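Local coordinates for phosphoribosylaminoimidazole-succinocarboxamide synthase (Ehrlichia chaffeensis str. Arkansas, PDB 3KRE), which catalyses the ATP-dependent joining of L-aspartate to the carboxylate of 5-amino-1-(5-phosphoribosyl)imidazole-4-carboxylate, a step of de novo purine biosynthesis, at residues I107-V112 / F141-D146. Residues are numbered along the deposited sequence; the frame is centred on the assembly and turned at random. Where two conformers were deposited one is given.
With EDO (1,2-ethanediol), chain F.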
loop_
_atom_site.group_PDB
_atom_site.type_symbol
_atom_site.label_atom_id
_atom_site.label_comp_id
_atom_site.label_asym_id
_atom_site.label_seq_id
_atom_site.Cartn_x
_atom_site.Cartn_y
_atom_site.Cartn_z
ATOM N N ILE A 107 -12.211 5.049 5.979
ATOM C CA ILE A 107 -11.564 4.441 4.829
ATOM C C ILE A 107 -12.668 4.047 3.861
ATOM O O ILE A 107 -13.680 3.476 4.263
ATOM C CB ILE A 107 -10.712 3.225 5.221
ATOM C CG1 ILE A 107 -9.619 3.641 6.211
ATOM C CG2 ILE A 107 -10.046 2.570 3.989
ATOM C CD1 ILE A 107 -8.693 4.701 5.664
ATOM N N ILE A 108 -12.489 4.389 2.602
ATOM C CA ILE A 108 -13.370 3.942 1.522
ATOM C C ILE A 108 -13.061 2.453 1.246
ATOM O O ILE A 108 -11.915 2.063 1.125
ATOM C CB ILE A 108 -13.161 4.808 0.264
ATOM C CG1 ILE A 108 -13.515 6.273 0.545
ATOM C CG2 ILE A 108 -13.914 4.244 -0.977
ATOM C CD1 ILE A 108 -12.645 7.211 -0.171
ATOM N N PRO A 109 -14.085 1.616 1.132
ATOM C CA PRO A 109 -13.775 0.186 1.174
ATOM C C PRO A 109 -13.388 -0.380 -0.196
ATOM O O PRO A 109 -13.911 -1.439 -0.602
ATOM C CB PRO A 109 -15.089 -0.413 1.649
ATOM C CG PRO A 109 -16.092 0.412 0.975
ATOM C CD PRO A 109 -15.525 1.836 0.913
ATOM N N ILE A 110 -12.469 0.320 -0.872
ATOM C CA ILE A 110 -11.914 -0.062 -2.180
ATOM C C ILE A 110 -10.396 -0.189 -2.064
ATOM O O ILE A 110 -9.767 0.665 -1.427
ATOM C CB ILE A 110 -12.193 1.046 -3.230
ATOM C CG1 ILE A 110 -13.696 1.310 -3.358
ATOM C CG2 ILE A 110 -11.571 0.679 -4.581
ATOM C CD1 ILE A 110 -14.042 2.518 -4.231
ATOM N N GLU A 111 -9.812 -1.198 -2.676
ATOM C CA GLU A 111 -8.363 -1.293 -2.856
ATOM C C GLU A 111 -8.129 -0.920 -4.312
ATOM O O GLU A 111 -8.790 -1.472 -5.192
ATOM C CB GLU A 111 -7.890 -2.700 -2.614
ATOM C CG GLU A 111 -8.087 -3.113 -1.178
ATOM C CD GLU A 111 -7.438 -4.416 -0.881
ATOM O OE1 GLU A 111 -7.929 -5.451 -1.380
ATOM O OE2 GLU A 111 -6.452 -4.414 -0.131
ATOM N N VAL A 112 -7.238 0.032 -4.560
ATOM C CA VAL A 112 -6.888 0.407 -5.918
ATOM C C VAL A 112 -5.562 -0.266 -6.219
ATOM O O VAL A 112 -4.574 -0.046 -5.514
ATOM C CB VAL A 112 -6.758 1.928 -6.062
ATOM C CG1 VAL A 112 -6.550 2.287 -7.520
ATOM C CG2 VAL A 112 -8.005 2.644 -5.454
ATOM N N PHE A 141 -9.849 -2.193 -9.514
ATOM C CA PHE A 141 -10.494 -1.902 -8.237
ATOM C C PHE A 141 -11.014 -3.159 -7.576
ATOM O O PHE A 141 -11.562 -4.023 -8.257
ATOM C CB PHE A 141 -11.677 -0.957 -8.461
ATOM C CG PHE A 141 -11.284 0.381 -8.980
ATOM C CD1 PHE A 141 -10.702 1.313 -8.136
ATOM C CD2 PHE A 141 -11.495 0.728 -10.322
ATOM C CE1 PHE A 141 -10.360 2.575 -8.592
ATOM C CE2 PHE A 141 -11.117 1.995 -10.793
ATOM C CZ PHE A 141 -10.556 2.918 -9.928
ATOM N N TYR A 142 -10.863 -3.247 -6.243
ATOM C CA TYR A 142 -11.395 -4.379 -5.487
ATOM C C TYR A 142 -12.174 -3.871 -4.297
ATOM O O TYR A 142 -11.816 -2.886 -3.695
ATOM C CB TYR A 142 -10.277 -5.305 -5.025
ATOM C CG TYR A 142 -9.489 -5.875 -6.158
ATOM C CD1 TYR A 142 -9.749 -7.146 -6.626
ATOM C CD2 TYR A 142 -8.487 -5.121 -6.788
ATOM C CE1 TYR A 142 -9.051 -7.671 -7.669
ATOM C CE2 TYR A 142 -7.784 -5.636 -7.845
ATOM C CZ TYR A 142 -8.063 -6.932 -8.277
ATOM O OH TYR A 142 -7.368 -7.463 -9.342
ATOM N N TYR A 143 -13.263 -4.551 -3.986
ATOM C CA TYR A 143 -14.005 -4.299 -2.771
ATOM C C TYR A 143 -13.259 -4.962 -1.590
ATOM O O TYR A 143 -12.986 -6.167 -1.634
ATOM C CB TYR A 143 -15.370 -4.947 -2.927
ATOM C CG TYR A 143 -16.261 -4.861 -1.697
ATOM C CD1 TYR A 143 -16.383 -3.671 -0.999
ATOM C CD2 TYR A 143 -17.025 -5.955 -1.285
ATOM C CE1 TYR A 143 -17.215 -3.574 0.112
ATOM C CE2 TYR A 143 -17.848 -5.864 -0.195
ATOM C CZ TYR A 143 -17.930 -4.668 0.504
ATOM O OH TYR A 143 -18.754 -4.536 1.603
ATOM N N LYS A 144 -12.922 -4.190 -0.557
ATOM C CA LYS A 144 -12.142 -4.737 0.561
ATOM C C LYS A 144 -13.096 -5.480 1.511
ATOM O O LYS A 144 -13.913 -4.866 2.205
ATOM C CB LYS A 144 -11.325 -3.652 1.291
ATOM C CG LYS A 144 -10.127 -4.270 2.082
ATOM C CD LYS A 144 -9.200 -3.238 2.744
ATOM C CE LYS A 144 -7.948 -3.930 3.328
ATOM N NZ LYS A 144 -7.083 -3.018 4.161
ATOM N N ASN A 145 -13.011 -6.803 1.478
ATOM C CA ASN A 145 -13.901 -7.678 2.253
ATOM C C ASN A 145 -13.281 -9.048 2.363
ATOM O O ASN A 145 -13.126 -9.767 1.362
ATOM C CB ASN A 145 -15.289 -7.756 1.600
ATOM C CG ASN A 145 -16.325 -8.453 2.474
ATOM O OD1 ASN A 145 -16.286 -9.663 2.650
ATOM N ND2 ASN A 145 -17.278 -7.688 2.988
ATOM N N ASP A 146 -12.901 -9.407 3.590
ATOM C CA ASP A 146 -12.309 -10.725 3.862
ATOM C C ASP A 146 -13.262 -11.876 3.536
ATOM O O ASP A 146 -12.860 -12.851 2.900
ATOM C CB ASP A 146 -11.898 -10.838 5.346
ATOM C CG ASP A 146 -10.723 -9.927 5.711
ATOM O OD1 ASP A 146 -10.085 -9.344 4.799
ATOM O OD2 ASP A 146 -10.421 -9.824 6.925
HETATM C C1 EDO F . -7.356 -7.315 -3.581
HETATM O O1 EDO F . -6.747 -7.668 -2.332
HETATM C C2 EDO F . -6.264 -7.203 -4.612
HETATM O O2 EDO F . -5.745 -8.517 -4.770
#
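Glu111 and Tyr142 form the hydrogen-bonded pair of an antiparallel beta ladder, joining strands 110-112 and 141-143 within the large sheet of this SAICAR synthetase; the short axes run at 154° and come within 4.6 Å. Glu111 N reaches Tyr142 O at 2.8 Å, and Tyr142 N returns to Glu111 O. Ile110–Tyr143 and Val112–Phe141 flank them as non-hydrogen-bonded pairs. Just past these pairs comes a third cross-strand hydrogen bond: Lys144 N donates almost straight to Pro109 O (2.9 Å), from well above the carbonyl plane. Pro109 itself centres an inverse gamma turn.

On the face turned to helices 155-160 and 166-189, the Phe141 ring offers its edge to two aliphatic branches. In the conformer given, Ile110 CG1 sits beside the backbone N (chi1 -58°) and leaves CG2 anti to it, 3.7 Å from Phe141 CD1; Val112 CG2 lies 3.9 Å from Phe141 CE1. Tyr143 CD1 lies 3.4 Å from Pro109 O, and its ring stacks with Trp163.

Glu111 and Tyr142 lie on the other face. From the strand end the extended Lys144 chain crosses Glu111 at about a right angle, methylenes against CG; its NZ makes a salt bridge with Glu200 and, 4.6 Å from Glu111 OE2, is too far to pair there too. An ethanediol, probably from the crystallisation liquor, lies between Glu111 and Tyr142, its O1 2.7 Å from Glu111 OE1 and its C2 over the centre of one Tyr142 ring face.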